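Local coordinates for protein glutathione S-transferase (Pseudomonas fluorescens, PDB 3M3M) that binds glutathione and probably catalyses its conjugation to electrophilic substrates, at residues Asn70-Leu83 against Gly154-Ala166. Numbering follows the deposited sequence.
Sequences NAILNFLADGSQFL and GEHYSIADIALYA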
ATOM      1  N   ASN A  70      -3.923   5.954   1.144  1.00  6.50           N
ATOM      2  CA  ASN A  70      -4.647   5.506   2.354  1.00  6.87           C
ATOM      3  C   ASN A  70      -5.979   6.262   2.566  1.00  8.67           C
ATOM      4  O   ASN A  70      -6.905   5.697   3.162  1.00  7.76           O
ATOM      5  CB  ASN A  70      -3.786   5.593   3.599  1.00  7.06           C
ATOM      6  CG  ASN A  70      -2.700   4.520   3.639  1.00  9.76           C
ATOM      7  OD1 ASN A  70      -2.643   3.626   2.808  1.00 13.92           O
ATOM      8  ND2 ASN A  70      -1.779   4.660   4.585  1.00 10.43           N
ATOM      9  N   ALA A  71      -6.071   7.508   2.028  1.00  6.99           N
ATOM     10  CA  ALA A  71      -7.386   8.240   2.139  1.00  7.44           C
ATOM     11  C   ALA A  71      -8.348   7.648   1.115  1.00  8.37           C
ATOM     12  O   ALA A  71      -9.500   7.420   1.430  1.00  7.57           O
ATOM     13  CB  ALA A  71      -7.177   9.745   1.841  1.00  8.83           C
ATOM     14  N   ILE A  72      -7.802   7.283  -0.024  1.00  5.89           N
ATOM     15  CA  ILE A  72      -8.657   6.584  -1.033  1.00  8.26           C
ATOM     16  C   ILE A  72      -9.190   5.252  -0.488  1.00  8.05           C
ATOM     17  O   ILE A  72     -10.392   4.948  -0.655  1.00  8.42           O
ATOM     18  CB  ILE A  72      -7.879   6.395  -2.381  1.00  6.36           C
ATOM     19  CG1 ILE A  72      -7.538   7.776  -3.006  1.00  6.61           C
ATOM     20  CG2 ILE A  72      -8.778   5.490  -3.340  1.00  9.27           C
ATOM     21  CD1 ILE A  72      -6.356   7.598  -4.027  1.00  9.55           C
ATOM     22  N   LEU A  73      -8.386   4.472   0.234  1.00  6.55           N
ATOM     23  CA  LEU A  73      -8.881   3.262   0.862  1.00  7.14           C
ATOM     24  C   LEU A  73     -10.039   3.593   1.804  1.00  9.14           C
ATOM     25  O   LEU A  73     -11.061   2.868   1.836  1.00  8.39           O
ATOM     26  CB  LEU A  73      -7.779   2.535   1.646  1.00  8.85           C
ATOM     27  CG  LEU A  73      -6.634   1.911   0.811  1.00  6.92           C
ATOM     28  CD1 LEU A  73      -5.577   1.307   1.765  1.00  8.86           C
ATOM     29  CD2 LEU A  73      -7.294   0.804  -0.106  1.00  8.85           C
ATOM     30  N   ASN A  74      -9.876   4.658   2.620  1.00  6.35           N
ATOM     31  CA  ASN A  74     -11.025   5.005   3.517  1.00  7.58           C
ATOM     32  C   ASN A  74     -12.314   5.345   2.745  1.00  8.59           C
ATOM     33  O   ASN A  74     -13.441   4.937   3.215  1.00  9.89           O
ATOM     34  CB  ASN A  74     -10.611   6.164   4.415  1.00  8.14           C
ATOM     35  CG  ASN A  74      -9.854   5.659   5.712  1.00  8.42           C
ATOM     36  OD1 ASN A  74     -10.480   5.334   6.715  1.00  9.86           O
ATOM     37  ND2 ASN A  74      -8.568   5.461   5.617  1.00  6.62           N
ATOM     38  N   PHE A  75     -12.190   6.136   1.670  1.00  8.13           N
ATOM     39  CA  PHE A  75     -13.387   6.521   0.884  1.00  7.06           C
ATOM     40  C   PHE A  75     -14.054   5.238   0.315  1.00  8.76           C
ATOM     41  O   PHE A  75     -15.298   5.098   0.412  1.00 10.18           O
ATOM     42  CB  PHE A  75     -12.941   7.352  -0.263  1.00  7.97           C
ATOM     43  CG  PHE A  75     -13.995   7.745  -1.167  1.00 11.15           C
ATOM     44  CD1 PHE A  75     -14.939   8.703  -0.750  1.00 13.78           C
ATOM     45  CD2 PHE A  75     -14.130   7.123  -2.468  1.00 14.06           C
ATOM     46  CE1 PHE A  75     -15.981   9.137  -1.654  1.00 15.74           C
ATOM     47  CE2 PHE A  75     -15.183   7.577  -3.345  1.00 16.09           C
ATOM     48  CZ  PHE A  75     -16.116   8.503  -2.884  1.00 14.94           C
ATOM     49  N   LEU A  76     -13.245   4.334  -0.270  1.00  9.26           N
ATOM     50  CA  LEU A  76     -13.854   3.120  -0.917  1.00  8.59           C
ATOM     51  C   LEU A  76     -14.460   2.175   0.087  1.00  9.89           C
ATOM     52  O   LEU A  76     -15.513   1.508  -0.172  1.00 11.43           O
ATOM     53  CB  LEU A  76     -12.796   2.365  -1.771  1.00  7.75           C
ATOM     54  CG  LEU A  76     -12.315   3.188  -2.951  1.00 11.01           C
ATOM     55  CD1 LEU A  76     -11.112   2.536  -3.709  1.00 10.43           C
ATOM     56  CD2 LEU A  76     -13.478   3.508  -3.935  1.00 11.16           C
ATOM     57  N   ALA A  77     -13.853   2.076   1.248  1.00 10.31           N
ATOM     58  CA  ALA A  77     -14.208   1.024   2.260  1.00 10.34           C
ATOM     59  C   ALA A  77     -15.348   1.464   3.198  1.00 15.99           C
ATOM     60  O   ALA A  77     -15.853   0.673   4.019  1.00 15.70           O
ATOM     61  CB  ALA A  77     -12.986   0.640   3.136  1.00 10.77           C
ATOM     62  N   ASP A  78     -15.633   2.771   3.210  1.00 17.83           N
ATOM     63  CA  ASP A  78     -16.462   3.247   4.348  1.00 20.76           C
ATOM     64  C   ASP A  78     -17.852   2.572   4.168  1.00 18.85           C
ATOM     65  O   ASP A  78     -18.389   2.487   3.043  1.00 17.75           O
ATOM     66  CB  ASP A  78     -16.588   4.742   4.303  1.00 23.33           C
ATOM     67  CG  ASP A  78     -17.628   5.255   5.276  1.00 31.96           C
ATOM     68  OD1 ASP A  78     -18.670   5.790   4.751  1.00 40.61           O
ATOM     69  OD2 ASP A  78     -17.442   4.944   6.496  1.00 36.29           O
ATOM     70  N   GLY A  79     -18.368   2.065   5.289  1.00 20.12           N
ATOM     71  CA  GLY A  79     -19.636   1.290   5.251  1.00 20.21           C
ATOM     72  C   GLY A  79     -19.493  -0.159   4.867  1.00 20.31           C
ATOM     73  O   GLY A  79     -20.531  -0.823   4.706  1.00 22.95           O
ATOM     74  N   SER A  80     -18.257  -0.671   4.644  1.00 16.01           N
ATOM     75  CA  SER A  80     -18.039  -2.068   4.307  1.00 15.12           C
ATOM     76  C   SER A  80     -17.423  -2.805   5.475  1.00 13.56           C
ATOM     77  O   SER A  80     -17.011  -2.187   6.508  1.00 16.43           O
ATOM     78  CB  SER A  80     -17.120  -2.259   3.067  1.00 12.98           C
ATOM     79  OG  SER A  80     -15.772  -1.930   3.451  1.00 13.82           O
ATOM     80  N   GLN A  81     -17.248  -4.124   5.321  1.00 13.79           N
ATOM     81  CA  GLN A  81     -16.624  -4.910   6.350  1.00 14.05           C
ATOM     82  C   GLN A  81     -15.106  -4.584   6.420  1.00 11.78           C
ATOM     83  O   GLN A  81     -14.406  -5.157   7.297  1.00 13.34           O
ATOM     84  CB  GLN A  81     -16.702  -6.392   6.014  1.00 15.30           C
ATOM     85  CG  GLN A  81     -16.029  -6.783   4.681  1.00 19.12           C
ATOM     86  CD  GLN A  81     -16.988  -6.686   3.454  1.00 20.93           C
ATOM     87  OE1 GLN A  81     -17.938  -5.853   3.397  1.00 21.20           O
ATOM     88  NE2 GLN A  81     -16.727  -7.556   2.476  1.00 22.84           N
ATOM     89  N   PHE A  82     -14.610  -3.773   5.488  1.00 10.12           N
ATOM     90  CA  PHE A  82     -13.111  -3.451   5.562  1.00  9.99           C
ATOM     91  C   PHE A  82     -12.754  -2.239   6.394  1.00 10.67           C
ATOM     92  O   PHE A  82     -11.539  -1.907   6.498  1.00  9.06           O
ATOM     93  CB  PHE A  82     -12.567  -3.284   4.135  1.00 10.19           C
ATOM     94  CG  PHE A  82     -12.788  -4.508   3.324  1.00  9.75           C
ATOM     95  CD1 PHE A  82     -11.912  -5.565   3.468  1.00 13.25           C
ATOM     96  CD2 PHE A  82     -13.810  -4.566   2.355  1.00 12.49           C
ATOM     97  CE1 PHE A  82     -12.046  -6.719   2.672  1.00 15.34           C
ATOM     98  CE2 PHE A  82     -13.977  -5.741   1.552  1.00 11.61           C
ATOM     99  CZ  PHE A  82     -13.107  -6.805   1.738  1.00 12.92           C
ATOM    100  N   LEU A  83     -13.771  -1.562   6.930  1.00 10.74           N
ATOM    101  CA  LEU A  83     -13.499  -0.347   7.771  1.00 12.58           C
ATOM    102  C   LEU A  83     -14.549  -0.408   8.919  1.00 13.61           C
ATOM    103  O   LEU A  83     -15.741  -0.134   8.669  1.00 15.77           O
ATOM    104  CB  LEU A  83     -13.684   0.975   6.942  1.00 12.89           C
ATOM    105  CG  LEU A  83     -13.474   2.255   7.809  1.00 14.53           C
ATOM    106  CD1 LEU A  83     -12.085   2.225   8.391  1.00 12.93           C
ATOM    107  CD2 LEU A  83     -13.733   3.413   6.933  1.00 20.71           C
ATOM    108  N   GLY A 154      -7.588  -6.959  15.299  1.00 18.02           N
ATOM    109  CA  GLY A 154      -8.427  -8.088  15.689  1.00 17.83           C
ATOM    110  C   GLY A 154      -8.613  -9.169  14.653  1.00 17.48           C
ATOM    111  O   GLY A 154      -7.640  -9.647  14.049  1.00 16.17           O
ATOM    112  N   GLU A 155      -9.858  -9.630  14.540  1.00 17.40           N
ATOM    113  CA  GLU A 155     -10.174 -10.790  13.720  1.00 18.98           C
ATOM    114  C   GLU A 155     -10.684 -10.449  12.382  1.00 18.23           C
ATOM    115  O   GLU A 155     -11.243 -11.373  11.715  1.00 19.71           O
ATOM    116  CB  GLU A 155     -11.324 -11.612  14.448  1.00 20.52           C
ATOM    117  CG  GLU A 155     -10.897 -12.212  15.756  1.00 27.22           C
ATOM    118  CD  GLU A 155     -10.136 -13.540  15.543  1.00 40.13           C
ATOM    119  OE1 GLU A 155     -10.412 -14.264  14.531  1.00 43.65           O
ATOM    120  OE2 GLU A 155      -9.295 -13.900  16.406  1.00 44.37           O
ATOM    121  N   HIS A 156     -10.670  -9.158  11.975  1.00 15.87           N
ATOM    122  CA  HIS A 156     -11.350  -8.825  10.724  1.00 13.63           C
ATOM    123  C   HIS A 156     -10.298  -8.128   9.801  1.00 13.90           C
ATOM    124  O   HIS A 156      -9.656  -7.141  10.200  1.00 13.23           O
ATOM    125  CB  HIS A 156     -12.530  -7.889  10.963  1.00 16.57           C
ATOM    126  CG  HIS A 156     -13.606  -8.534  11.803  1.00 19.15           C
ATOM    127  ND1 HIS A 156     -14.477  -9.464  11.286  1.00 19.94           N
ATOM    128  CD2 HIS A 156     -13.838  -8.505  13.141  1.00 21.96           C
ATOM    129  CE1 HIS A 156     -15.277  -9.914  12.238  1.00 21.14           C
ATOM    130  NE2 HIS A 156     -14.904  -9.355  13.384  1.00 22.27           N
ATOM    131  N   TYR A 157     -10.193  -8.672   8.579  1.00 11.59           N
ATOM    132  CA  TYR A 157      -9.402  -8.046   7.504  1.00  9.75           C
ATOM    133  C   TYR A 157      -9.934  -6.682   7.249  1.00  9.46           C
ATOM    134  O   TYR A 157     -11.176  -6.469   7.114  1.00 11.24           O
ATOM    135  CB  TYR A 157      -9.599  -8.980   6.267  1.00 11.73           C
ATOM    136  CG  TYR A 157      -8.848  -8.621   5.022  1.00 12.56           C
ATOM    137  CD1 TYR A 157      -7.576  -8.004   5.061  1.00 10.16           C
ATOM    138  CD2 TYR A 157      -9.354  -9.028   3.776  1.00 11.28           C
ATOM    139  CE1 TYR A 157      -6.900  -7.719   3.840  1.00 13.19           C
ATOM    140  CE2 TYR A 157      -8.693  -8.758   2.560  1.00 14.24           C
ATOM    141  CZ  TYR A 157      -7.445  -8.129   2.634  1.00 12.85           C
ATOM    142  OH  TYR A 157      -6.802  -7.867   1.474  1.00 11.11           O
ATOM    143  N   SER A 158      -8.996  -5.674   7.191  1.00  8.68           N
ATOM    144  CA  SER A 158      -9.445  -4.260   7.047  1.00  9.12           C
ATOM    145  C   SER A 158      -8.460  -3.538   6.129  1.00  7.73           C
ATOM    146  O   SER A 158      -7.429  -4.105   5.690  1.00  7.50           O
ATOM    147  CB  SER A 158      -9.375  -3.564   8.428  1.00  7.87           C
ATOM    148  OG  SER A 158      -8.021  -3.376   8.847  1.00 10.78           O
ATOM    149  N   ILE A 159      -8.728  -2.240   5.913  1.00  8.77           N
ATOM    150  CA  ILE A 159      -7.827  -1.466   5.057  1.00  8.35           C
ATOM    151  C   ILE A 159      -6.497  -1.214   5.744  1.00  8.51           C
ATOM    152  O   ILE A 159      -5.593  -0.764   5.092  1.00 10.33           O
ATOM    153  CB  ILE A 159      -8.476  -0.072   4.655  1.00  6.61           C
ATOM    154  CG1 ILE A 159      -8.937   0.755   5.888  1.00  6.20           C
ATOM    155  CG2 ILE A 159      -9.731  -0.404   3.754  1.00  9.06           C
ATOM    156  CD1 ILE A 159      -9.595   2.138   5.420  1.00  7.65           C
ATOM    157  N   ALA A 160      -6.376  -1.499   7.049  1.00  8.99           N
ATOM    158  CA  ALA A 160      -4.979  -1.464   7.617  1.00 10.27           C
ATOM    159  C   ALA A 160      -4.154  -2.603   7.036  1.00  9.83           C
ATOM    160  O   ALA A 160      -2.984  -2.409   6.725  1.00  8.08           O
ATOM    161  CB  ALA A 160      -5.001  -1.639   9.155  1.00  9.79           C
ATOM    162  N   ASP A 161      -4.728  -3.797   6.929  1.00  7.45           N
ATOM    163  CA  ASP A 161      -3.963  -4.930   6.317  1.00  7.67           C
ATOM    164  C   ASP A 161      -3.667  -4.619   4.867  1.00  7.85           C
ATOM    165  O   ASP A 161      -2.594  -4.917   4.407  1.00  9.40           O
ATOM    166  CB  ASP A 161      -4.859  -6.197   6.414  1.00  7.62           C
ATOM    167  CG  ASP A 161      -5.234  -6.525   7.882  1.00  9.62           C
ATOM    168  OD1 ASP A 161      -4.359  -6.860   8.700  1.00  9.75           O
ATOM    169  OD2 ASP A 161      -6.420  -6.406   8.197  1.00 10.46           O
ATOM    170  N   ILE A 162      -4.669  -4.134   4.122  1.00  8.58           N
ATOM    171  CA  ILE A 162      -4.479  -3.812   2.697  1.00  8.04           C
ATOM    172  C   ILE A 162      -3.303  -2.775   2.589  1.00  7.52           C
ATOM    173  O   ILE A 162      -2.342  -2.955   1.767  1.00  7.06           O
ATOM    174  CB  ILE A 162      -5.704  -3.256   2.089  1.00  7.29           C
ATOM    175  CG1 ILE A 162      -6.816  -4.376   2.017  1.00  9.26           C
ATOM    176  CG2 ILE A 162      -5.375  -2.704   0.651  1.00 10.05           C
ATOM    177  CD1 ILE A 162      -8.194  -3.823   1.716  1.00 12.72           C
ATOM    178  N   ALA A 163      -3.351  -1.740   3.407  1.00  6.61           N
ATOM    179  CA  ALA A 163      -2.276  -0.701   3.359  1.00  8.16           C
ATOM    180  C   ALA A 163      -0.880  -1.329   3.569  1.00  8.34           C
ATOM    181  O   ALA A 163       0.129  -0.956   2.906  1.00  9.26           O
ATOM    182  CB  ALA A 163      -2.600   0.381   4.422  1.00  7.72           C
ATOM    183  N   LEU A 164      -0.747  -2.209   4.583  1.00  7.22           N
ATOM    184  CA  LEU A 164       0.570  -2.809   4.896  1.00  7.01           C
ATOM    185  C   LEU A 164       0.934  -4.004   3.986  1.00  6.80           C
ATOM    186  O   LEU A 164       2.148  -4.283   3.805  1.00  8.97           O
ATOM    187  CB  LEU A 164       0.665  -3.180   6.388  1.00  6.60           C
ATOM    188  CG  LEU A 164       0.896  -1.858   7.199  1.00 11.17           C
ATOM    189  CD1 LEU A 164       0.444  -1.902   8.548  1.00 13.02           C
ATOM    190  CD2 LEU A 164       2.351  -1.476   7.160  1.00  6.39           C
ATOM    191  N   TYR A 165      -0.064  -4.695   3.392  1.00  7.90           N
ATOM    192  CA  TYR A 165       0.261  -5.834   2.546  1.00  7.25           C
ATOM    193  C   TYR A 165       0.919  -5.364   1.272  1.00  7.33           C
ATOM    194  O   TYR A 165       1.792  -6.074   0.747  1.00  8.01           O
ATOM    195  CB  TYR A 165      -1.036  -6.554   2.190  1.00  5.64           C
ATOM    196  CG  TYR A 165      -0.830  -7.765   1.300  1.00  8.30           C
ATOM    197  CD1 TYR A 165      -0.404  -9.027   1.873  1.00  8.37           C
ATOM    198  CD2 TYR A 165      -1.015  -7.654  -0.072  1.00  8.52           C
ATOM    199  CE1 TYR A 165      -0.177 -10.122   1.044  1.00  8.88           C
ATOM    200  CE2 TYR A 165      -0.743  -8.784  -0.916  1.00  9.31           C
ATOM    201  CZ  TYR A 165      -0.319  -9.949  -0.335  1.00 11.21           C
ATOM    202  OH  TYR A 165      -0.069 -11.044  -1.194  1.00 10.18           O
ATOM    203  N   ALA A 166       0.512  -4.172   0.791  1.00  8.29           N
ATOM    204  CA  ALA A 166       0.921  -3.766  -0.562  1.00  8.56           C
ATOM    205  C   ALA A 166       2.444  -3.788  -0.730  1.00  9.24           C
ATOM    206  O   ALA A 166       2.916  -4.373  -1.721  1.00  9.74           O
ATOM    207  CB  ALA A 166       0.329  -2.348  -0.934  1.00  8.39           C
TER
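Ile159 holds CG1 between its backbone N and carbonyl carbon (chi1 54°); with chi2 extended, this sends CD1 out to Asn74 and Leu83 and leaves CG2 against Ala77. The contact of Ile159 CG2 with Ala77 CB is tight, at 3.5 Å. CD1 of Ile159 meets the amide of Asn74, 3.5 Å from ND2, the two side chains crossing at about a right angle. Asn74 ND2 donates to Asn70 O (3.0 Å) and is also hydrogen-bonded to Gln97 OE1. With an alanine at Asn74, both bonds would be gone, which would probably leave Gln97 OE1 without this donor and open a gap beside Ile159 CD1. Leu73 points at the second helix, its CB 4.0 Å from Ile159 CB, with CD2 against Ile162 CG2. The contact joins the thioredoxin-like N-terminal domain to the helical C-terminal domain of the GST fold. The short helix segments run roughly antiparallel, at 145°. Ser158 N-caps the second helix and forms a capping box with Asp161. Ile159 N donates to Phe82 O (2.9 Å), in the carbonyl plane. The Phe82 ring turns its edge toward the Tyr157 face, offset, with planes at 83°. At the N-terminal end of segment 70-83, Asn70 OD1 touches Ala163 CB; OD1 is hydrogen-bonded to Lys17 and ND2 to Glu100. Asn70, with Glu68, belongs to the sodium site, close to bound glutathione.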